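Local coordinates for protein D-glyceraldehyde dehydrogenase (NADP(+)) (PDB 5IZD) that oxidises D-glyceraldehyde to (R)-glycerate with NADP(+) and water, working as a homotetramer in the non-phosphorylated Entner-Doudoroff pathway, at residues 139-144 with 217-222; 180-185 with 198-203; 255-260 with 288-293; 264-269 with 295-300. All blocks are in the same frame, centred on the assembly; numbering follows the deposited sequence.

Along the chain, contact 2 is nested inside the loop closed by contact 1, while contacts 3 and 4 follow and cross, their segments alternating. Contacts 1 and 2, centres 16 Å apart, share the sheet that holds strands 130-145, 168-172, 198-200 and 220-224, on the side of the molecule where NADP is bound. Contacts 3 and 4, centres 10 Å apart, belong to a second sheet and its helices on the other side of the chain's centre, their centres 41 to 45 Å from those of the first pair. There Val256 and Val289 of contact 3 pack on Phe297 of contact 4. The two pairs thus represent the cofactor-binding and catalytic domains of an aldehyde dehydrogenase.

Contact 1: 139-144 with 217-222; sequences YGIVVA and KVNLIT
Residues 141-144 and 220-222 run as neighbouring parallel strands, their axes 4.7 Å apart at closest and 25° from parallel, with Val142 beside Leu220, Val143 beside Ile221 and Ala144 beside Thr222. Val143 turns both its polar backbone atoms to the partner strand: its N donates to Leu220 O, and its O accepts from Thr222 N at 2.8 Å. At the strand entrance Ile141 O takes two donors, Asn219 N at 3.0 Å and the more bent bond from Leu220 N. Asn219 also uses its side chain. CG stands anti to the carbonyl carbon (chi1 -59°), beside the backbone N; from there OD1 receives Ile141 N on an in-plane lone pair at 3.0 Å, an almost straight bond (170°) that continues the ladder one step beyond the regular bridges. The same oxygen lies 3.5 Å from Gly140 CA, close against a residue with no side chain. Leu220 reaches back across Tyr139 at about a right angle, placing CD1 over one face of the ring, 4.0 Å from its centroid, as a CH-pi contact; its other methyl, CD2, lies beside Val142 CG1. On the sheet face of Val143 and Ile221, Val143 CG2 meets Val218 CG2 at 3.6 Å. Thr222 turns OG1 away to Tyr467 and Lys158, leaving CG2 against Val142 CG1. The pair forms part of the parallel core of the Rossmann-like cofactor domain: strand 168-172 bonds to the other edge of residues 140-144, strand 243-247 lies beyond 220-222, and helices 39-77 and 205-214 pack on Ile141, Val143, Val218 and Ile221.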
loop_
_atom_site.group_PDB
_atom_site.type_symbol
_atom_site.label_atom_id
_atom_site.label_comp_id
_atom_site.label_asym_id
_atom_site.label_seq_id
_atom_site.Cartn_x
_atom_site.Cartn_y
_atom_site.Cartn_z
ATOM N N TYR A 139 -18.186 5.745 6.767
ATOM C CA TYR A 139 -18.561 6.184 8.144
ATOM C C TYR A 139 -20.048 6.316 8.290
ATOM O O TYR A 139 -20.573 6.153 9.382
ATOM C CB TYR A 139 -17.931 7.533 8.547
ATOM C CG TYR A 139 -16.512 7.426 8.972
ATOM C CD1 TYR A 139 -15.506 7.361 8.043
ATOM C CD2 TYR A 139 -16.179 7.372 10.313
ATOM C CE1 TYR A 139 -14.193 7.231 8.435
ATOM C CE2 TYR A 139 -14.850 7.241 10.740
ATOM C CZ TYR A 139 -13.870 7.137 9.794
ATOM O OH TYR A 139 -12.567 7.042 10.151
ATOM N N GLY A 140 -20.745 6.661 7.221
ATOM C CA GLY A 140 -22.190 6.898 7.341
ATOM C C GLY A 140 -22.576 8.284 6.922
ATOM O O GLY A 140 -22.466 8.552 5.758
ATOM N N ILE A 141 -22.983 9.145 7.862
ATOM C CA ILE A 141 -23.362 10.521 7.566
ATOM C C ILE A 141 -22.263 11.552 7.756
ATOM O O ILE A 141 -21.772 11.738 8.873
ATOM C CB ILE A 141 -24.581 10.986 8.397
ATOM C CG1 ILE A 141 -25.709 9.978 8.191
ATOM C CG2 ILE A 141 -24.984 12.395 7.964
ATOM C CD1 ILE A 141 -26.836 10.109 9.194
ATOM N N VAL A 142 -21.876 12.173 6.647
ATOM C CA VAL A 142 -20.819 13.184 6.584
ATOM C C VAL A 142 -21.494 14.586 6.596
ATOM O O VAL A 142 -22.417 14.823 5.812
ATOM C CB VAL A 142 -19.990 13.010 5.271
ATOM C CG1 VAL A 142 -19.065 14.178 5.018
ATOM C CG2 VAL A 142 -19.225 11.704 5.265
ATOM N N VAL A 143 -21.029 15.459 7.482
ATOM C CA VAL A 143 -21.360 16.846 7.482
ATOM C C VAL A 143 -20.158 17.587 6.900
ATOM O O VAL A 143 -18.947 17.379 7.331
ATOM C CB VAL A 143 -21.692 17.366 8.892
ATOM C CG1 VAL A 143 -21.771 18.883 8.889
ATOM C CG2 VAL A 143 -22.991 16.771 9.406
ATOM N N ALA A 144 -20.456 18.372 5.879
ATOM C CA ALA A 144 -19.458 19.138 5.147
ATOM C C ALA A 144 -19.698 20.624 5.349
ATOM O O ALA A 144 -20.804 21.117 5.079
ATOM C CB ALA A 144 -19.489 18.812 3.680
ATOM N N LYS A 217 -26.518 11.506 15.377
ATOM C CA LYS A 217 -26.408 10.689 14.151
ATOM C C LYS A 217 -25.252 11.033 13.176
ATOM O O LYS A 217 -25.075 10.356 12.172
ATOM C CB LYS A 217 -27.741 10.754 13.370
ATOM C CG LYS A 217 -28.984 10.362 14.193
ATOM C CD LYS A 217 -30.246 10.439 13.355
ATOM C CE LYS A 217 -31.427 9.812 14.083
ATOM N NZ LYS A 217 -32.467 9.625 13.046
ATOM N N VAL A 218 -24.511 12.100 13.444
ATOM C CA VAL A 218 -23.416 12.514 12.575
ATOM C C VAL A 218 -22.217 11.625 12.824
ATOM O O VAL A 218 -21.841 11.398 13.965
ATOM C CB VAL A 218 -23.112 14.022 12.786
ATOM C CG1 VAL A 218 -21.828 14.451 12.120
ATOM C CG2 VAL A 218 -24.228 14.821 12.191
ATOM N N ASN A 219 -21.590 11.122 11.762
ATOM C CA ASN A 219 -20.441 10.220 11.955
ATOM C C ASN A 219 -19.070 10.820 11.626
ATOM O O ASN A 219 -18.019 10.342 12.136
ATOM C CB ASN A 219 -20.659 8.961 11.119
ATOM C CG ASN A 219 -21.948 8.220 11.485
ATOM O OD1 ASN A 219 -22.827 8.034 10.639
ATOM N ND2 ASN A 219 -22.075 7.818 12.746
ATOM N N LEU A 220 -19.079 11.840 10.756
ATOM C CA LEU A 220 -17.851 12.447 10.249
ATOM C C LEU A 220 -18.148 13.925 9.886
ATOM O O LEU A 220 -19.252 14.277 9.394
ATOM C CB LEU A 220 -17.297 11.661 9.064
ATOM C CG LEU A 220 -15.950 12.095 8.448
ATOM C CD1 LEU A 220 -15.331 10.952 7.688
ATOM C CD2 LEU A 220 -16.212 13.262 7.451
ATOM N N ILE A 221 -17.224 14.781 10.282
ATOM C CA ILE A 221 -17.241 16.209 9.964
ATOM C C ILE A 221 -15.990 16.547 9.163
ATOM O O ILE A 221 -14.839 16.316 9.617
ATOM C CB ILE A 221 -17.352 17.074 11.228
ATOM C CG1 ILE A 221 -18.716 16.812 11.899
ATOM C CG2 ILE A 221 -17.358 18.571 10.871
ATOM C CD1 ILE A 221 -18.763 17.116 13.366
ATOM N N THR A 222 -16.219 17.062 7.966
ATOM C CA THR A 222 -15.195 17.572 7.100
ATOM C C THR A 222 -15.372 19.094 6.948
ATOM O O THR A 222 -16.455 19.556 6.555
ATOM C CB THR A 222 -15.134 16.825 5.755
ATOM O OG1 THR A 222 -14.021 17.325 5.005
ATOM C CG2 THR A 222 -16.390 16.928 4.912
#

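Contact 2: 180-185 with 198-203; sequences SAEWIV and LNFITG
Phe200 meets Ala181, Glu182 and Val185 because its CG stands anti to the backbone N (chi1 -178°), which sends the ring from the strand toward the helix, while chi2 of 67° turns its plane so that a face looks at the backbone of Glu182. Glu182 CA sits over that face, 4.1 Å from the ring centroid, a CH-pi contact made by a main-chain carbon. Glu182 CB is 3.8 Å from Phe200 CZ, and CG, anti to its own backbone N, touches CE2 before the bent chain carries the carboxylate away to the backbone N of Lys4. Ala181 approaches differently: its CB lies at the ring edge, near the plane, 3.6 Å from Phe200 CE1. One turn further along the helix, the two methyls of Val185 divide their work. CG2 comes obliquely to Phe200 CD1 at 3.8 Å, and CG1 reaches Leu198 CD2 at 4.1 Å, so that the valine touches both residues the strand directs at the helix. Helix 180-185 and strand 198-200 run at 153° to each other, nearly antiparallel, with axes 9.7 Å apart, as the return half of the beta-alpha-beta unit of strand 168-172, helix 178-190 and strand 198-200. Pro173, part of a probable NADP site, packs on both Ala181 and Phe200, and the strand leads on to Gly203, which touches bound NADP. The contact is almost wholly apolar, the ring lying against methyl groups and the backbone of Glu182, including its N: dispersion and burial hold the helix on the sheet here, with the charged end of Glu182 kept outside the apolar patch.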
loop_
_atom_site.group_PDB
_atom_site.type_symbol
_atom_site.label_atom_id
_atom_site.label_comp_id
_atom_site.label_asym_id
_atom_site.label_seq_id
_atom_site.Cartn_x
_atom_site.Cartn_y
_atom_site.Cartn_z
ATOM N N SER A 180 -22.596 29.477 -5.066
ATOM C CA SER A 180 -21.746 28.554 -5.816
ATOM C C SER A 180 -21.984 27.115 -5.316
ATOM O O SER A 180 -22.038 26.170 -6.102
ATOM C CB SER A 180 -20.279 29.024 -5.790
ATOM O OG SER A 180 -19.813 29.121 -4.467
ATOM N N ALA A 181 -22.243 26.970 -4.024
ATOM C CA ALA A 181 -22.485 25.654 -3.451
ATOM C C ALA A 181 -23.813 25.103 -3.990
ATOM O O ALA A 181 -23.916 23.958 -4.384
ATOM C CB ALA A 181 -22.523 25.748 -1.951
ATOM N N GLU A 182 -24.827 25.959 -3.984
ATOM C CA GLU A 182 -26.148 25.563 -4.428
ATOM C C GLU A 182 -26.068 25.119 -5.840
ATOM O O GLU A 182 -26.734 24.192 -6.216
ATOM C CB GLU A 182 -27.148 26.714 -4.385
ATOM C CG GLU A 182 -28.582 26.209 -4.505
ATOM C CD GLU A 182 -29.511 27.151 -5.174
ATOM O OE1 GLU A 182 -29.091 27.764 -6.192
ATOM O OE2 GLU A 182 -30.680 27.275 -4.683
ATOM N N TRP A 183 -25.327 25.856 -6.649
ATOM C CA TRP A 183 -25.236 25.537 -8.073
ATOM C C TRP A 183 -24.570 24.132 -8.320
ATOM O O TRP A 183 -25.068 23.310 -9.127
ATOM C CB TRP A 183 -24.531 26.664 -8.803
ATOM C CG TRP A 183 -24.448 26.530 -10.278
ATOM C CD1 TRP A 183 -25.274 27.103 -11.177
ATOM C CD2 TRP A 183 -23.465 25.761 -11.051
ATOM N NE1 TRP A 183 -24.883 26.773 -12.458
ATOM C CE2 TRP A 183 -23.758 25.984 -12.412
ATOM C CE3 TRP A 183 -22.378 24.968 -10.723
ATOM C CZ2 TRP A 183 -23.026 25.389 -13.449
ATOM C CZ3 TRP A 183 -21.601 24.372 -11.762
ATOM C CH2 TRP A 183 -21.948 24.587 -13.105
ATOM N N ILE A 184 -23.525 23.846 -7.569
ATOM C CA ILE A 184 -22.849 22.551 -7.643
ATOM C C ILE A 184 -23.764 21.435 -7.212
ATOM O O ILE A 184 -23.885 20.449 -7.926
ATOM C CB ILE A 184 -21.544 22.553 -6.810
ATOM C CG1 ILE A 184 -20.531 23.444 -7.517
ATOM C CG2 ILE A 184 -20.972 21.148 -6.676
ATOM C CD1 ILE A 184 -19.403 23.900 -6.650
ATOM N N VAL A 185 -24.447 21.635 -6.087
ATOM C CA VAL A 185 -25.420 20.695 -5.560
ATOM C C VAL A 185 -26.487 20.349 -6.598
ATOM O O VAL A 185 -26.839 19.175 -6.760
ATOM C CB VAL A 185 -26.081 21.227 -4.255
ATOM C CG1 VAL A 185 -27.299 20.399 -3.856
ATOM C CG2 VAL A 185 -25.051 21.215 -3.104
ATOM N N LEU A 198 -27.665 13.478 -0.736
ATOM C CA LEU A 198 -27.049 14.781 -0.689
ATOM C C LEU A 198 -28.080 15.815 -0.249
ATOM O O LEU A 198 -29.080 15.988 -0.916
ATOM C CB LEU A 198 -26.519 15.175 -2.071
ATOM C CG LEU A 198 -25.830 16.550 -2.153
ATOM C CD1 LEU A 198 -24.685 16.647 -1.169
ATOM C CD2 LEU A 198 -25.312 16.782 -3.551
ATOM N N ASN A 199 -27.804 16.507 0.848
ATOM C CA ASN A 199 -28.692 17.552 1.378
ATOM C C ASN A 199 -27.903 18.849 1.551
ATOM O O ASN A 199 -26.728 18.821 1.921
ATOM C CB ASN A 199 -29.321 17.125 2.700
ATOM C CG ASN A 199 -29.999 15.770 2.606
ATOM O OD1 ASN A 199 -31.216 15.687 2.329
ATOM N ND2 ASN A 199 -29.242 14.716 2.774
ATOM N N PHE A 200 -28.609 19.979 1.361
ATOM C CA PHE A 200 -28.031 21.310 1.284
ATOM C C PHE A 200 -28.781 22.195 2.250
ATOM O O PHE A 200 -30.009 22.402 2.106
ATOM C CB PHE A 200 -28.179 21.857 -0.137
ATOM C CG PHE A 200 -27.577 23.228 -0.350
ATOM C CD1 PHE A 200 -26.208 23.428 -0.289
ATOM C CD2 PHE A 200 -28.384 24.323 -0.591
ATOM C CE1 PHE A 200 -25.660 24.688 -0.527
ATOM C CE2 PHE A 200 -27.832 25.605 -0.812
ATOM C CZ PHE A 200 -26.452 25.775 -0.768
ATOM N N ILE A 201 -28.043 22.698 3.228
ATOM C CA ILE A 201 -28.581 23.490 4.319
ATOM C C ILE A 201 -27.749 24.772 4.422
ATOM O O ILE A 201 -26.504 24.720 4.609
ATOM C CB ILE A 201 -28.459 22.722 5.644
ATOM C CG1 ILE A 201 -29.491 21.613 5.720
ATOM C CG2 ILE A 201 -28.642 23.655 6.839
ATOM C CD1 ILE A 201 -30.911 22.102 5.906
ATOM N N THR A 202 -28.417 25.916 4.336
ATOM C CA THR A 202 -27.782 27.201 4.517
ATOM C C THR A 202 -28.346 27.784 5.824
ATOM O O THR A 202 -29.452 27.443 6.257
ATOM C CB THR A 202 -28.072 28.211 3.342
ATOM O OG1 THR A 202 -29.482 28.392 3.147
ATOM C CG2 THR A 202 -27.394 27.733 2.014
ATOM N N GLY A 203 -27.567 28.672 6.417
ATOM C CA GLY A 203 -27.890 29.326 7.666
ATOM C C GLY A 203 -26.599 29.621 8.386
ATOM O O GLY A 203 -25.560 28.918 8.164
#

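Contact 3: 255-260 with 288-293; sequences MVWKDA and YVHEDI
Two adjacent parallel strands of the catalytic-domain sheet meet where both strands end: Met255 pairs with Tyr288, and Val256 with Val289. Val256 closes the ladder with both its polar backbone atoms, N donating to Tyr288 O and O accepting from His290 N, each at 3.0 Å. Beyond the last bridge, the imidazole of His290 meets two residues, one at its edge and one over a face. Its edge points at the indole face of Trp257 in a T-shaped pair, planes at 89° and centroids 4.6 Å apart, with CD2 only 3.5 Å from Trp257 CZ3. Over one imidazole face, almost at its centre, lies Lys258 CB, 3.6 Å from the ring centroid. In the ring plane, ND1 accepts Asp292 N at 3.1 Å, which fixes the ring's rotation, and NE2 shares a hydrogen bond with a water that Lys258 NZ reaches only weakly. Ile293 lays CD1 against Val256 CG1 at 3.8 Å. Trp257 to Ala260 form a type I turn leading toward helix 262-274, and Ile293 occupies the N-cap position of helix 294-305: strand ends handing over to helices, as in the alpha/beta catalytic domain of aldehyde dehydrogenases.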
loop_
_atom_site.group_PDB
_atom_site.type_symbol
_atom_site.label_atom_id
_atom_site.label_comp_id
_atom_site.label_asym_id
_atom_site.label_seq_id
_atom_site.Cartn_x
_atom_site.Cartn_y
_atom_site.Cartn_z
ATOM N N MET A 255 10.639 31.700 1.996
ATOM C CA MET A 255 12.068 31.759 2.278
ATOM C C MET A 255 12.870 31.838 0.978
ATOM O O MET A 255 12.729 30.985 0.114
ATOM C CB MET A 255 12.458 30.494 3.080
ATOM C CG MET A 255 11.847 30.466 4.482
ATOM S SD MET A 255 11.873 28.820 5.264
ATOM C CE MET A 255 10.542 28.031 4.353
ATOM N N VAL A 256 13.729 32.835 0.840
ATOM C CA VAL A 256 14.480 33.082 -0.378
ATOM C C VAL A 256 15.952 33.120 0.030
ATOM O O VAL A 256 16.439 34.090 0.613
ATOM C CB VAL A 256 14.053 34.404 -1.040
ATOM C CG1 VAL A 256 14.802 34.626 -2.352
ATOM C CG2 VAL A 256 12.506 34.418 -1.269
ATOM N N TRP A 257 16.646 32.034 -0.274
ATOM C CA TRP A 257 18.062 31.919 0.083
ATOM C C TRP A 257 18.880 32.791 -0.889
ATOM O O TRP A 257 18.346 33.254 -1.907
ATOM C CB TRP A 257 18.480 30.451 0.090
ATOM C CG TRP A 257 19.798 30.255 0.713
ATOM C CD1 TRP A 257 20.940 29.799 0.095
ATOM C CD2 TRP A 257 20.167 30.524 2.084
ATOM N NE1 TRP A 257 21.975 29.776 0.984
ATOM C CE2 TRP A 257 21.535 30.192 2.211
ATOM C CE3 TRP A 257 19.472 30.973 3.205
ATOM C CZ2 TRP A 257 22.234 30.321 3.427
ATOM C CZ3 TRP A 257 20.140 31.139 4.393
ATOM C CH2 TRP A 257 21.529 30.804 4.505
ATOM N N LYS A 258 20.135 33.091 -0.529
ATOM C CA LYS A 258 21.006 33.960 -1.344
ATOM C C LYS A 258 21.233 33.469 -2.760
ATOM O O LYS A 258 21.499 34.276 -3.612
ATOM C CB LYS A 258 22.398 34.176 -0.698
ATOM C CG LYS A 258 23.167 32.938 -0.362
ATOM C CD LYS A 258 24.642 33.226 0.021
ATOM C CE LYS A 258 25.131 32.026 0.792
ATOM N NZ LYS A 258 26.475 32.160 1.393
ATOM N N ASP A 259 21.167 32.165 -3.019
ATOM C CA ASP A 259 21.368 31.674 -4.397
ATOM C C ASP A 259 20.059 31.551 -5.227
ATOM O O ASP A 259 20.058 30.952 -6.289
ATOM C CB ASP A 259 22.148 30.338 -4.379
ATOM C CG ASP A 259 21.362 29.201 -3.719
ATOM O OD1 ASP A 259 20.275 29.433 -3.183
ATOM O OD2 ASP A 259 21.833 28.050 -3.706
ATOM N N ALA A 260 18.947 32.056 -4.731
ATOM C CA ALA A 260 17.662 31.872 -5.414
ATOM C C ALA A 260 17.633 32.515 -6.797
ATOM O O ALA A 260 18.307 33.522 -7.022
ATOM C CB ALA A 260 16.531 32.479 -4.578
ATOM N N TYR A 288 11.005 35.928 4.484
ATOM C CA TYR A 288 12.377 35.784 4.978
ATOM C C TYR A 288 13.304 35.774 3.770
ATOM O O TYR A 288 13.271 34.810 2.984
ATOM C CB TYR A 288 12.560 34.460 5.746
ATOM C CG TYR A 288 11.698 34.384 6.971
ATOM C CD1 TYR A 288 12.021 35.067 8.107
ATOM C CD2 TYR A 288 10.552 33.655 6.971
ATOM C CE1 TYR A 288 11.253 34.982 9.243
ATOM C CE2 TYR A 288 9.779 33.558 8.086
ATOM C CZ TYR A 288 10.125 34.218 9.221
ATOM O OH TYR A 288 9.251 34.190 10.291
ATOM N N VAL A 289 14.136 36.820 3.638
ATOM C CA VAL A 289 15.040 36.930 2.517
ATOM C C VAL A 289 16.493 37.046 3.004
ATOM O O VAL A 289 16.832 37.736 3.978
ATOM C CB VAL A 289 14.673 38.107 1.611
ATOM C CG1 VAL A 289 15.500 38.114 0.349
ATOM C CG2 VAL A 289 13.182 38.066 1.240
ATOM N N HIS A 290 17.371 36.373 2.313
ATOM C CA HIS A 290 18.755 36.408 2.733
ATOM C C HIS A 290 19.293 37.834 2.673
ATOM O O HIS A 290 19.020 38.571 1.715
ATOM C CB HIS A 290 19.561 35.415 1.899
ATOM C CG HIS A 290 20.933 35.169 2.416
ATOM N ND1 HIS A 290 21.903 36.140 2.395
ATOM C CD2 HIS A 290 21.512 34.066 2.939
ATOM C CE1 HIS A 290 23.037 35.648 2.889
ATOM N NE2 HIS A 290 22.827 34.390 3.227
ATOM N N GLU A 291 19.996 38.229 3.739
ATOM C CA GLU A 291 20.627 39.572 3.852
ATOM C C GLU A 291 21.394 40.105 2.628
ATOM O O GLU A 291 21.373 41.298 2.361
ATOM C CB GLU A 291 21.540 39.669 5.099
ATOM C CG GLU A 291 22.772 38.741 5.121
ATOM C CD GLU A 291 23.623 38.872 6.395
ATOM O OE1 GLU A 291 24.794 38.418 6.387
ATOM O OE2 GLU A 291 23.144 39.416 7.420
ATOM N N ASP A 292 22.138 39.240 1.944
ATOM C CA ASP A 292 22.843 39.576 0.680
ATOM C C ASP A 292 21.927 40.164 -0.432
ATOM O O ASP A 292 22.374 40.982 -1.230
ATOM C CB ASP A 292 23.556 38.333 0.114
ATOM C CG ASP A 292 24.729 37.798 1.017
ATOM O OD1 ASP A 292 25.047 38.410 2.064
ATOM O OD2 ASP A 292 25.316 36.748 0.671
ATOM N N ILE A 293 20.668 39.739 -0.495
ATOM C CA ILE A 293 19.767 40.128 -1.580
ATOM C C ILE A 293 18.457 40.837 -1.118
ATOM O O ILE A 293 17.647 41.172 -1.959
ATOM C CB ILE A 293 19.366 38.931 -2.505
ATOM C CG1 ILE A 293 18.810 37.777 -1.686
ATOM C CG2 ILE A 293 20.529 38.454 -3.353
ATOM C CD1 ILE A 293 17.907 36.824 -2.436
HETATM O O HOH W 1 24.871 32.934 4.140
#

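Contact 4: 264-269 with 295-300; sequences NALKTL and DTFMSR
Leu266 and Phe297 slide past each other in opposite directions, joining two helices that pack on one side of the catalytic-domain sheet of this aldehyde dehydrogenase alpha/beta fold. Leu266 CD2 lies over one face of the Phe297 ring, 3.8 Å from the centroid and 18° off the normal, displaced toward the rim near CZ; this is the CH-pi contact at the heart of the pair. Two further residues of helix 264-269 meet the ring at its edge. Ala265 CB approaches in the plane, 3.9 Å from Phe297 CE2, and Leu269 CD2 comes up to CE1 at 3.5 Å, its side chain crossing the phenylalanine obliquely. Phe297 reaches them because CG is anti to its backbone N (chi1 -169°), which directs the ring across the gap between helices whose axes stay 10.9 Å apart and cross at -42°. The ring thus has apolar partners on a face and at its edge, and Val256 and Val289 of the sheet also pack on it. Leu266 uses its second methyl on Arg300, with the two side chains at about a right angle. The charged end of Arg300 is held by a salt bridge to Asp263, in the first turn of the same helix as Leu266. Phe492 of the second subunit packs on Leu266 and Arg300, and the backbone of Leu482 of that subunit hydrogen-bonds to the side chains of Asn264 and Lys267, placing this helix pair at the subunit interface. Leu266 CD1 sits over the centre of the Arg300 guanidinium, 3.6 Å from CZ, and also touches Arg300 CB at 3.6 Å.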
loop_
_atom_site.group_PDB
_atom_site.type_symbol
_atom_site.label_atom_id
_atom_site.label_comp_id
_atom_site.label_asym_id
_atom_site.label_seq_id
_atom_site.Cartn_x
_atom_site.Cartn_y
_atom_site.Cartn_z
ATOM N N ASN A 264 12.034 34.066 -10.529
ATOM C CA ASN A 264 11.082 33.030 -10.153
ATOM C C ASN A 264 10.500 33.232 -8.759
ATOM O O ASN A 264 9.313 33.016 -8.552
ATOM C CB ASN A 264 11.669 31.625 -10.368
ATOM C CG ASN A 264 11.710 31.271 -11.846
ATOM O OD1 ASN A 264 10.952 31.847 -12.662
ATOM N ND2 ASN A 264 12.605 30.336 -12.215
ATOM N N ALA A 265 11.356 33.683 -7.837
ATOM C CA ALA A 265 10.955 33.912 -6.464
ATOM C C ALA A 265 9.908 35.028 -6.410
ATOM O O ALA A 265 8.891 34.871 -5.749
ATOM C CB ALA A 265 12.141 34.260 -5.618
ATOM N N LEU A 266 10.198 36.132 -7.103
ATOM C CA LEU A 266 9.271 37.270 -7.215
ATOM C C LEU A 266 7.939 36.915 -7.877
ATOM O O LEU A 266 6.909 37.329 -7.405
ATOM C CB LEU A 266 9.914 38.464 -7.923
ATOM C CG LEU A 266 10.967 39.147 -7.072
ATOM C CD1 LEU A 266 11.926 40.011 -7.908
ATOM C CD2 LEU A 266 10.287 39.946 -5.977
ATOM N N LYS A 267 7.979 36.154 -8.965
ATOM C CA LYS A 267 6.765 35.708 -9.613
ATOM C C LYS A 267 5.914 34.880 -8.666
ATOM O O LYS A 267 4.689 35.092 -8.560
ATOM C CB LYS A 267 7.076 34.827 -10.795
ATOM C CG LYS A 267 7.432 35.569 -12.052
ATOM C CD LYS A 267 7.691 34.535 -13.156
ATOM C CE LYS A 267 8.101 35.218 -14.441
ATOM N NZ LYS A 267 8.611 34.205 -15.401
ATOM N N THR A 268 6.559 33.916 -8.002
ATOM C CA THR A 268 5.882 33.071 -7.041
ATOM C C THR A 268 5.336 33.874 -5.834
ATOM O O THR A 268 4.253 33.554 -5.328
ATOM C CB THR A 268 6.790 31.939 -6.537
ATOM O OG1 THR A 268 7.367 31.238 -7.660
ATOM C CG2 THR A 268 6.030 30.998 -5.621
ATOM N N LEU A 269 6.099 34.857 -5.354
ATOM C CA LEU A 269 5.645 35.674 -4.232
ATOM C C LEU A 269 4.434 36.530 -4.614
ATOM O O LEU A 269 3.516 36.689 -3.816
ATOM C CB LEU A 269 6.747 36.596 -3.714
ATOM C CG LEU A 269 6.374 37.439 -2.498
ATOM C CD1 LEU A 269 5.991 36.552 -1.317
ATOM C CD2 LEU A 269 7.570 38.324 -2.149
ATOM N N ASP A 295 17.746 43.816 -0.052
ATOM C CA ASP A 295 17.469 45.184 -0.559
ATOM C C ASP A 295 16.958 45.193 -2.001
ATOM O O ASP A 295 15.931 45.832 -2.290
ATOM C CB ASP A 295 18.691 46.096 -0.434
ATOM C CG ASP A 295 19.064 46.387 1.019
ATOM O OD1 ASP A 295 18.192 46.575 1.896
ATOM O OD2 ASP A 295 20.261 46.436 1.303
ATOM N N THR A 296 17.649 44.467 -2.890
ATOM C CA THR A 296 17.143 44.299 -4.269
ATOM C C THR A 296 15.804 43.597 -4.309
ATOM O O THR A 296 14.879 44.087 -5.018
ATOM C CB THR A 296 18.084 43.524 -5.186
ATOM O OG1 THR A 296 19.259 44.276 -5.312
ATOM C CG2 THR A 296 17.519 43.409 -6.599
ATOM N N PHE A 297 15.684 42.501 -3.549
ATOM C CA PHE A 297 14.428 41.755 -3.513
ATOM C C PHE A 297 13.232 42.658 -3.108
ATOM O O PHE A 297 12.228 42.736 -3.833
ATOM C CB PHE A 297 14.506 40.516 -2.609
ATOM C CG PHE A 297 13.327 39.590 -2.763
ATOM C CD1 PHE A 297 12.142 39.819 -2.083
ATOM C CD2 PHE A 297 13.390 38.507 -3.609
ATOM C CE1 PHE A 297 11.059 38.969 -2.232
ATOM C CE2 PHE A 297 12.311 37.664 -3.778
ATOM C CZ PHE A 297 11.154 37.877 -3.078
ATOM N N MET A 298 13.344 43.328 -1.971
ATOM C CA MET A 298 12.237 44.162 -1.472
ATOM C C MET A 298 11.855 45.314 -2.397
ATOM O O MET A 298 10.676 45.616 -2.527
ATOM C CB MET A 298 12.557 44.752 -0.105
ATOM C CG MET A 298 12.682 43.719 1.002
ATOM S SD MET A 298 11.351 42.532 1.067
ATOM C CE MET A 298 9.952 43.605 1.508
ATOM N N SER A 299 12.859 45.914 -3.032
ATOM C CA SER A 299 12.674 46.994 -4.012
ATOM C C SER A 299 11.889 46.470 -5.232
ATOM O O SER A 299 10.886 47.046 -5.634
ATOM C CB SER A 299 14.078 47.496 -4.404
ATOM O OG SER A 299 14.057 48.363 -5.510
ATOM N N ARG A 300 12.318 45.329 -5.783
ATOM C CA ARG A 300 11.660 44.728 -6.942
ATOM C C ARG A 300 10.223 44.341 -6.553
ATOM O O ARG A 300 9.285 44.573 -7.324
ATOM C CB ARG A 300 12.462 43.517 -7.486
ATOM C CG ARG A 300 13.788 43.936 -8.109
ATOM C CD ARG A 300 14.484 42.845 -8.915
ATOM N NE ARG A 300 13.598 42.463 -10.018
ATOM C CZ ARG A 300 13.682 41.337 -10.723
ATOM N NH1 ARG A 300 14.630 40.444 -10.491
ATOM N NH2 ARG A 300 12.803 41.142 -11.710
#